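Local coordinates for protein putative thiol-disulfide oxidoreductase (Bacteroides vulgatus, PDB 4GRF) that probably catalyses thiol-disulfide exchange through its C-terminal thioredoxin-like domain, the part of the longer protein present here, consistent with a role in cytochrome c-type biogenesis, at residues N20-N25 and T64-S69; W43-T48 and I81-S86; I113-V116 and I122-K125. All blocks are in the same frame, centred on the assembly; numbering follows the deposited sequence.

Interaction 1: residues N20-N25 and T64-S69. With SO4 (sulfate ion), chain E.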
loop_
_atom_site.group_PDB
_atom_site.type_symbol
_atom_site.label_atom_id
_atom_site.label_comp_id
_atom_site.label_asym_id
_atom_site.label_seq_id
_atom_site.Cartn_x
_atom_site.Cartn_y
_atom_site.Cartn_z
ATOM N N ASN A 20 -13.068 -10.163 3.339
ATOM C CA ASN A 20 -12.140 -11.285 3.330
ATOM C C ASN A 20 -10.742 -10.873 3.798
ATOM O O ASN A 20 -10.343 -9.734 3.633
ATOM C CB ASN A 20 -12.089 -11.881 1.942
ATOM C CG ASN A 20 -13.428 -12.436 1.516
ATOM O OD1 ASN A 20 -14.075 -13.129 2.284
ATOM N ND2 ASN A 20 -13.849 -12.113 0.317
ATOM N N SER A 21 -10.006 -11.802 4.392
ATOM C CA SER A 21 -8.651 -11.521 4.805
ATOM C C SER A 21 -7.765 -11.595 3.565
ATOM O O SER A 21 -7.847 -12.549 2.792
ATOM C CB SER A 21 -8.179 -12.545 5.832
ATOM O OG SER A 21 -8.710 -12.236 7.101
ATOM N N VAL A 22 -6.929 -10.582 3.382
ATOM C CA VAL A 22 -6.027 -10.509 2.244
ATOM C C VAL A 22 -4.678 -10.052 2.785
ATOM O O VAL A 22 -4.602 -9.068 3.536
ATOM C CB VAL A 22 -6.525 -9.509 1.180
ATOM C CG1 VAL A 22 -5.524 -9.415 0.034
ATOM C CG2 VAL A 22 -7.883 -9.939 0.640
ATOM N N SER A 23 -3.643 -10.810 2.441
ATOM C CA SER A 23 -2.290 -10.604 2.944
ATOM C C SER A 23 -1.345 -10.149 1.837
ATOM O O SER A 23 -1.578 -10.411 0.681
ATOM C CB SER A 23 -1.731 -11.916 3.470
ATOM O OG SER A 23 -1.491 -12.789 2.389
ATOM N N LEU A 24 -0.259 -9.512 2.226
ATOM C CA LEU A 24 0.764 -9.105 1.272
ATOM C C LEU A 24 1.276 -10.325 0.496
ATOM O O LEU A 24 1.515 -10.252 -0.707
ATOM C CB LEU A 24 1.907 -8.402 1.995
ATOM C CG LEU A 24 3.083 -7.985 1.101
ATOM C CD1 LEU A 24 2.652 -7.085 -0.054
ATOM C CD2 LEU A 24 4.154 -7.335 1.962
ATOM N N ASN A 25 1.414 -11.452 1.186
ATOM C CA ASN A 25 1.901 -12.704 0.561
ATOM C C ASN A 25 1.010 -13.177 -0.592
ATOM O O ASN A 25 1.469 -13.873 -1.503
ATOM C CB ASN A 25 2.013 -13.788 1.641
ATOM C CG ASN A 25 2.562 -15.104 1.105
ATOM O OD1 ASN A 25 3.696 -15.160 0.612
ATOM N ND2 ASN A 25 1.760 -16.171 1.200
ATOM N N THR A 64 0.387 -4.627 -8.754
ATOM C CA THR A 64 -0.815 -4.143 -8.095
ATOM C C THR A 64 -0.481 -3.164 -6.949
ATOM O O THR A 64 0.681 -2.917 -6.630
ATOM C CB THR A 64 -1.719 -5.294 -7.608
ATOM O OG1 THR A 64 -3.007 -4.776 -7.253
ATOM C CG2 THR A 64 -1.104 -6.045 -6.434
ATOM N N ILE A 65 -1.528 -2.577 -6.382
ATOM C CA ILE A 65 -1.383 -1.747 -5.192
ATOM C C ILE A 65 -2.148 -2.406 -4.067
ATOM O O ILE A 65 -3.300 -2.866 -4.231
ATOM C CB ILE A 65 -1.892 -0.304 -5.420
ATOM C CG1 ILE A 65 -1.150 0.350 -6.614
ATOM C CG2 ILE A 65 -1.760 0.517 -4.137
ATOM C CD1 ILE A 65 -1.621 1.752 -6.977
ATOM N N TYR A 66 -1.486 -2.462 -2.911
ATOM C CA TYR A 66 -2.039 -3.009 -1.684
ATOM C C TYR A 66 -2.086 -1.873 -0.656
ATOM O O TYR A 66 -1.057 -1.414 -0.136
ATOM C CB TYR A 66 -1.155 -4.161 -1.208
ATOM C CG TYR A 66 -1.578 -4.917 0.051
ATOM C CD1 TYR A 66 -2.793 -5.581 0.134
ATOM C CD2 TYR A 66 -0.699 -5.043 1.116
ATOM C CE1 TYR A 66 -3.139 -6.305 1.263
ATOM C CE2 TYR A 66 -1.033 -5.752 2.247
ATOM C CZ TYR A 66 -2.245 -6.393 2.320
ATOM O OH TYR A 66 -2.563 -7.104 3.453
ATOM N N GLY A 67 -3.290 -1.362 -0.412
ATOM C CA GLY A 67 -3.451 -0.285 0.548
ATOM C C GLY A 67 -3.752 -0.832 1.927
ATOM O O GLY A 67 -4.594 -1.736 2.085
ATOM N N VAL A 68 -3.042 -0.293 2.921
ATOM C CA VAL A 68 -3.096 -0.770 4.290
ATOM C C VAL A 68 -3.435 0.371 5.214
ATOM O O VAL A 68 -2.620 1.270 5.409
ATOM C CB VAL A 68 -1.754 -1.399 4.704
ATOM C CG1 VAL A 68 -1.832 -1.942 6.123
ATOM C CG2 VAL A 68 -1.352 -2.479 3.721
ATOM N N SER A 69 -4.665 0.369 5.746
ATOM C CA SER A 69 -5.101 1.453 6.635
ATOM C C SER A 69 -5.032 1.092 8.096
ATOM O O SER A 69 -5.323 -0.042 8.493
ATOM C CB SER A 69 -6.527 1.903 6.311
ATOM O OG SER A 69 -7.000 2.852 7.258
HETATM S S SO4 E . -5.552 -6.860 -8.767
HETATM O O1 SO4 E . -5.321 -7.752 -9.926
HETATM O O2 SO4 E . -4.777 -5.604 -8.967
HETATM O O3 SO4 E . -6.995 -6.538 -8.656
HETATM O O4 SO4 E . -5.128 -7.567 -7.530
#

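Interaction 2: residues W43-T48 and I81-S86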
loop_
_atom_site.group_PDB
_atom_site.type_symbol
_atom_site.label_atom_id
_atom_site.label_comp_id
_atom_site.label_asym_id
_atom_site.label_seq_id
_atom_site.Cartn_x
_atom_site.Cartn_y
_atom_site.Cartn_z
ATOM N N TRP A 43 -1.903 14.189 3.077
ATOM C CA TRP A 43 -0.925 13.928 2.053
ATOM C C TRP A 43 -1.106 12.534 1.460
ATOM O O TRP A 43 -0.889 12.332 0.268
ATOM C CB TRP A 43 0.482 14.050 2.632
ATOM C CG TRP A 43 1.295 14.610 1.640
ATOM C CD1 TRP A 43 2.111 13.954 0.764
ATOM C CD2 TRP A 43 1.298 15.980 1.262
ATOM N NE1 TRP A 43 2.672 14.860 -0.108
ATOM C CE2 TRP A 43 2.184 16.111 0.177
ATOM C CE3 TRP A 43 0.659 17.120 1.760
ATOM C CZ2 TRP A 43 2.447 17.340 -0.421
ATOM C CZ3 TRP A 43 0.918 18.333 1.165
ATOM C CH2 TRP A 43 1.804 18.435 0.084
ATOM N N CYS A 44 -1.497 11.577 2.289
ATOM C CA CYS A 44 -1.818 10.219 1.786
ATOM C C CYS A 44 -2.917 10.289 0.720
ATOM O O CYS A 44 -2.815 9.690 -0.355
ATOM C CB CYS A 44 -2.296 9.305 2.938
ATOM S SG CYS A 44 -1.133 9.043 4.317
ATOM N N ARG A 45 -3.962 11.051 1.008
ATOM C CA ARG A 45 -5.109 11.129 0.138
ATOM C C ARG A 45 -4.694 11.822 -1.153
ATOM O O ARG A 45 -5.166 11.475 -2.242
ATOM C CB ARG A 45 -6.228 11.940 0.795
ATOM C CG ARG A 45 -6.519 11.580 2.250
ATOM C CD ARG A 45 -7.398 10.343 2.409
ATOM N NE ARG A 45 -8.663 10.465 1.673
ATOM C CZ ARG A 45 -9.809 10.923 2.179
ATOM N NH1 ARG A 45 -9.912 11.276 3.439
ATOM N NH2 ARG A 45 -10.867 11.016 1.406
ATOM N N LYS A 46 -3.823 12.822 -1.033
ATOM C CA LYS A 46 -3.380 13.576 -2.209
ATOM C C LYS A 46 -2.523 12.764 -3.167
ATOM O O LYS A 46 -2.301 13.177 -4.303
ATOM C CB LYS A 46 -2.636 14.845 -1.807
ATOM C CG LYS A 46 -3.547 15.915 -1.231
ATOM C CD LYS A 46 -2.759 17.091 -0.674
ATOM C CE LYS A 46 -2.228 17.953 -1.807
ATOM N NZ LYS A 46 -1.714 19.266 -1.331
ATOM N N GLU A 47 -2.056 11.597 -2.750
ATOM C CA GLU A 47 -1.279 10.756 -3.647
ATOM C C GLU A 47 -2.188 9.931 -4.593
ATOM O O GLU A 47 -1.716 9.298 -5.542
ATOM C CB GLU A 47 -0.396 9.789 -2.839
ATOM C CG GLU A 47 0.733 10.442 -2.062
ATOM C CD GLU A 47 1.690 11.204 -2.949
ATOM O OE1 GLU A 47 1.992 10.712 -4.057
ATOM O OE2 GLU A 47 2.150 12.281 -2.530
ATOM N N THR A 48 -3.479 9.933 -4.308
ATOM C CA THR A 48 -4.462 9.113 -5.025
ATOM C C THR A 48 -4.341 9.176 -6.566
ATOM O O THR A 48 -4.264 8.137 -7.216
ATOM C CB THR A 48 -5.891 9.441 -4.552
ATOM O OG1 THR A 48 -6.023 9.042 -3.188
ATOM C CG2 THR A 48 -6.922 8.664 -5.369
ATOM N N ILE A 81 -12.259 5.919 0.927
ATOM C CA ILE A 81 -12.066 5.156 -0.288
ATOM C C ILE A 81 -13.097 5.589 -1.337
ATOM O O ILE A 81 -12.762 5.808 -2.510
ATOM C CB ILE A 81 -12.156 3.654 -0.013
ATOM C CG1 ILE A 81 -10.925 3.218 0.769
ATOM C CG2 ILE A 81 -12.280 2.882 -1.304
ATOM C CD1 ILE A 81 -10.962 1.778 1.233
ATOM N N GLU A 82 -14.331 5.782 -0.888
ATOM C CA GLU A 82 -15.382 6.257 -1.784
ATOM C C GLU A 82 -15.085 7.674 -2.301
ATOM O O GLU A 82 -15.306 7.957 -3.473
ATOM C CB GLU A 82 -16.742 6.236 -1.076
ATOM C CG GLU A 82 -17.921 6.429 -2.028
ATOM C CD GLU A 82 -18.147 7.876 -2.433
ATOM O OE1 GLU A 82 -17.908 8.777 -1.603
ATOM O OE2 GLU A 82 -18.597 8.106 -3.580
ATOM N N GLU A 83 -14.644 8.567 -1.419
ATOM C CA GLU A 83 -14.291 9.937 -1.813
ATOM C C GLU A 83 -13.117 9.958 -2.807
ATOM O O GLU A 83 -13.075 10.765 -3.756
ATOM C CB GLU A 83 -13.951 10.770 -0.578
ATOM C CG GLU A 83 -15.161 11.064 0.313
ATOM C CD GLU A 83 -14.808 11.684 1.650
ATOM O OE1 GLU A 83 -13.632 11.627 2.089
ATOM O OE2 GLU A 83 -15.734 12.222 2.286
ATOM N N ASP A 84 -12.156 9.061 -2.591
ATOM C CA ASP A 84 -10.941 9.037 -3.409
ATOM C C ASP A 84 -11.029 8.164 -4.665
ATOM O O ASP A 84 -10.204 8.297 -5.576
ATOM C CB ASP A 84 -9.753 8.553 -2.553
ATOM C CG ASP A 84 -9.424 9.484 -1.393
ATOM O OD1 ASP A 84 -9.931 10.635 -1.345
ATOM O OD2 ASP A 84 -8.631 9.069 -0.506
ATOM N N LYS A 85 -12.019 7.276 -4.711
ATOM C CA LYS A 85 -12.143 6.288 -5.773
ATOM C C LYS A 85 -10.894 5.416 -5.843
ATOM O O LYS A 85 -10.424 5.069 -6.925
ATOM C CB LYS A 85 -12.371 6.971 -7.125
ATOM C CG LYS A 85 -13.666 7.767 -7.203
ATOM C CD LYS A 85 -14.883 6.873 -7.021
ATOM C CE LYS A 85 -16.177 7.672 -7.067
ATOM N NZ LYS A 85 -17.378 6.801 -6.951
ATOM N N SER A 86 -10.354 5.072 -4.680
ATOM C CA SER A 86 -9.091 4.318 -4.631
ATOM C C SER A 86 -9.336 2.811 -4.609
ATOM O O SER A 86 -9.038 2.126 -3.617
ATOM C CB SER A 86 -8.287 4.754 -3.410
ATOM O OG SER A 86 -9.091 4.791 -2.238
#

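Interaction 3: residues I113-V116 and I122-K125. With GSH (glutathione), chain H.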
loop_
_atom_site.group_PDB
_atom_site.type_symbol
_atom_site.label_atom_id
_atom_site.label_comp_id
_atom_site.label_asym_id
_atom_site.label_seq_id
_atom_site.Cartn_x
_atom_site.Cartn_y
_atom_site.Cartn_z
ATOM N N ILE A 113 4.953 4.778 1.530
ATOM C CA ILE A 113 4.697 4.050 0.291
ATOM C C ILE A 113 5.987 3.402 -0.209
ATOM O O ILE A 113 6.985 4.087 -0.475
ATOM C CB ILE A 113 4.142 4.976 -0.796
ATOM C CG1 ILE A 113 2.935 5.747 -0.268
ATOM C CG2 ILE A 113 3.770 4.165 -2.027
ATOM C CD1 ILE A 113 2.351 6.737 -1.263
ATOM N N ILE A 114 5.952 2.085 -0.325
ATOM C CA ILE A 114 7.113 1.302 -0.703
ATOM C C ILE A 114 6.765 0.385 -1.881
ATOM O O ILE A 114 5.604 0.136 -2.147
ATOM C CB ILE A 114 7.631 0.444 0.460
ATOM C CG1 ILE A 114 6.551 -0.543 0.937
ATOM C CG2 ILE A 114 8.069 1.339 1.620
ATOM C CD1 ILE A 114 7.028 -1.514 1.990
ATOM N N LEU A 115 7.788 -0.113 -2.569
ATOM C CA LEU A 115 7.619 -1.042 -3.675
ATOM C C LEU A 115 8.251 -2.359 -3.286
ATOM O O LEU A 115 9.426 -2.397 -2.886
ATOM C CB LEU A 115 8.268 -0.541 -4.970
ATOM C CG LEU A 115 8.006 -1.426 -6.207
ATOM C CD1 LEU A 115 6.515 -1.601 -6.494
ATOM C CD2 LEU A 115 8.743 -0.886 -7.424
ATOM N N VAL A 116 7.441 -3.407 -3.342
ATOM C CA VAL A 116 7.866 -4.776 -3.050
ATOM C C VAL A 116 7.960 -5.590 -4.353
ATOM O O VAL A 116 7.084 -5.519 -5.204
ATOM C CB VAL A 116 6.881 -5.427 -2.063
ATOM C CG1 VAL A 116 7.263 -6.878 -1.788
ATOM C CG2 VAL A 116 6.824 -4.615 -0.771
ATOM N N ILE A 122 11.750 -5.569 -0.402
ATOM C CA ILE A 122 11.511 -4.141 -0.585
ATOM C C ILE A 122 12.578 -3.566 -1.513
ATOM O O ILE A 122 13.772 -3.621 -1.204
ATOM C CB ILE A 122 11.513 -3.402 0.760
ATOM C CG1 ILE A 122 10.413 -3.977 1.650
ATOM C CG2 ILE A 122 11.316 -1.911 0.562
ATOM C CD1 ILE A 122 10.416 -3.460 3.066
ATOM N N VAL A 123 12.163 -3.012 -2.643
ATOM C CA VAL A 123 13.142 -2.537 -3.623
ATOM C C VAL A 123 13.169 -1.030 -3.793
ATOM O O VAL A 123 14.072 -0.499 -4.430
ATOM C CB VAL A 123 12.983 -3.237 -4.998
ATOM C CG1 VAL A 123 13.299 -4.721 -4.869
ATOM C CG2 VAL A 123 11.597 -3.014 -5.587
ATOM N N ALA A 124 12.175 -0.350 -3.230
ATOM C CA ALA A 124 12.128 1.103 -3.243
ATOM C C ALA A 124 11.242 1.627 -2.130
ATOM O O ALA A 124 10.291 0.968 -1.684
ATOM C CB ALA A 124 11.638 1.611 -4.595
ATOM N N LYS A 125 11.572 2.822 -1.659
ATOM C CA LYS A 125 10.758 3.492 -0.659
ATOM C C LYS A 125 10.712 5.011 -0.900
ATOM O O LYS A 125 11.303 5.533 -1.867
ATOM C CB LYS A 125 11.298 3.183 0.739
ATOM C CG LYS A 125 12.800 3.365 0.874
ATOM C CD LYS A 125 13.260 3.125 2.306
ATOM C CE LYS A 125 14.761 3.319 2.433
ATOM N NZ LYS A 125 15.235 3.004 3.810
HETATM N N1 GSH H . 16.125 -6.214 10.865
HETATM C CA1 GSH H . 16.046 -4.823 11.385
HETATM C C1 GSH H . 16.748 -4.679 12.709
HETATM O O11 GSH H . 17.559 -3.738 12.859
HETATM O O12 GSH H . 16.494 -5.504 13.616
HETATM C CB1 GSH H . 14.575 -4.429 11.503
HETATM C CG1 GSH H . 14.385 -3.179 12.360
HETATM C CD1 GSH H . 14.559 -1.921 11.534
HETATM O OE1 GSH H . 14.754 -1.952 10.327
HETATM N N2 GSH H . 14.472 -0.770 12.198
HETATM C CA2 GSH H . 14.557 0.492 11.499
HETATM C C2 GSH H . 15.858 0.644 10.769
HETATM O O2 GSH H . 16.925 0.443 11.331
HETATM C CB2 GSH H . 14.377 1.657 12.472
HETATM S SG2 GSH H . 12.914 1.473 13.513
HETATM N N3 GSH H . 15.734 1.015 9.500
HETATM C CA3 GSH H . 16.850 1.273 8.612
HETATM C C3 GSH H . 16.373 2.002 7.368
HETATM O O31 GSH H . 17.208 2.266 6.482
HETATM O O32 GSH H . 15.161 2.314 7.260
#

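Interaction 1: residues N20-N25 and T64-S69
Leu24 and Tyr66 have the nearest CA atoms of the two segments, 7.3 Å from Leu24 CA to Tyr66 CA, too far for strand pairing. Residues 21-23 form the second strand of the small antiparallel hairpin with 13-15, and the chain passes into a 3-10 segment at Leu24, while 64-69 runs inside the central mixed sheet of the thioredoxin fold. Tyr66 spans the gap. Its ring carbon CG lies anti to the backbone N (chi1 -178°), which sends the phenol out from the sheet toward the hairpin. There the hydroxyl OH donates to Val22 O at 2.8 Å. It approaches with a C=O...O angle of 125° and is tilted 31° from the carbonyl plane, whereas the acceptor itself sits at the ring edge, near the plane of the phenol. Val22 CG1 runs alongside in the opposite sense, 4.1 Å from Tyr66 CE1, and Leu24 CB lies 4.0 Å from Tyr66 CE2, on the other side of the hydroxyl. Phe27 also meets the ring, and Val32 of the neighbouring strand touches the tyrosine. Two residues earlier in the strand, Thr64 OG1 donates to sulfate O2 at 2.6 Å; this ion, probably from the crystallisation liquor, is also bound by Tyr55 and Asn89. The buried phenol thus spends its one proton on a backbone carbonyl, joining hairpin to sheet by a polar tip and an apolar shaft.

Interaction 2: residues W43-T48 and I81-S86
A surface salt-bridge network links two helices of the thioredoxin fold: Arg45, on the short helix that begins at the CxxC pair, reaches Glu83 and Asp84 at the C-terminal end of helix 74-84. Cys44, the residue before the arginine, is disulfide-bonded to Cys41, probably the redox-active pair; its sulfur takes no part in this contact. Arg45 bends at chi2 and chi3 (-81° and -55°), and this curl brings its guanidinium across to the acidic pair. Asp84 is gripped side-on by two nitrogens, one to each carboxylate oxygen. Arg45 NE donates to the syn lone pair of Asp84 OD2 at 2.6 Å, while Arg45 NH2 meets Asp84 OD1 at 2.9 Å from above the carboxylate plane. The two flat groups are turned 48° apart, hence the grip is twisted. Glu83 is held differently: its carboxylate is nearly coplanar with the guanidinium, and Glu83 OE1 offers its anti lone pair to Arg45 NH2 at 2.9 Å. One nitrogen therefore serves both acids, and Arg45 NH1 donates to Ala39 O, which helps to fix the rotation of the group. The paired carboxylates would probably stabilise the arginine's positive charge. Beside the salt bridges Thr48 packs on the aspartate, its CG2 3.3 Å from Asp84 O. Its hydroxyl turns back along its own chain, Thr48 OG1 donating to Arg45 O at 2.7 Å, from the same face of that carbonyl as Thr48 N.

Interaction 3: residues I113-V116 and I122-K125
A classic beta bulge shapes the hairpin of strands 112-116 and 122-124, where Val123 and Ala124 both face Leu115 at one edge of the central thioredoxin-fold sheet. Leu115 N donates to Ala124 O at 2.9 Å in a nearly straight bond (169° at the hydrogen). In return, Leu115 O receives Val123 N at 2.8 Å, while Ala124 N makes a weak bond to the same oxygen at 3.4 Å. The extra residue shifts the register by one, after which Val116 pairs with Ile122 as a non-hydrogen-bonded antiparallel pair. Leu115 and Ala124 share one face of the sheet, with Leu115 CB 4.0 Å from Ala124 CB, and Val123 CG2 packs against Leu115 CG. Helix 129-140 covers this group, with Phe139 against Leu115 and Val123 and Thr135 against Ala124. On the other face, that of Val116 and Ile122, the methyl ends Ile114 CD1 and Ile122 CD1 meet at 4.1 Å; Val116 also packs on Val34 of strand 31-37. Lys125 follows the last strand and belongs to the glutathione pocket, which also includes Cys106, the covalent attachment site in this protein. Lys125 CB touches Ile114 CG2, and the chain beyond CG is fully extended, carrying the ammonium away from the hairpin. There Lys125 NZ is hydrogen-bonded to Leu3 O and stands 3.4 Å from glutathione O31.

From the N terminus, strand 21-23 comes first, and interaction 1 closes a loop from it across strand 31-37 and the CxxC region to strand 63-69, pinning the outlying hairpin to the central sheet. Interaction 2 starts inside that loop, at 43-48, and ends beyond it at 81-86, so the two cross; strand 63-69 is followed in the chain by helix 74-84. Interaction 3 follows both in series, a local hairpin closing a five-residue connection, which forms one edge of the same sheet. Interactions 2 and 3 lie on opposite sides of the chain's centre, yet Glu47 CG packs on Ile113 CD1 at 4.1 Å, joining the segment that carries the second cysteine of the CxxC pair to the hairpin.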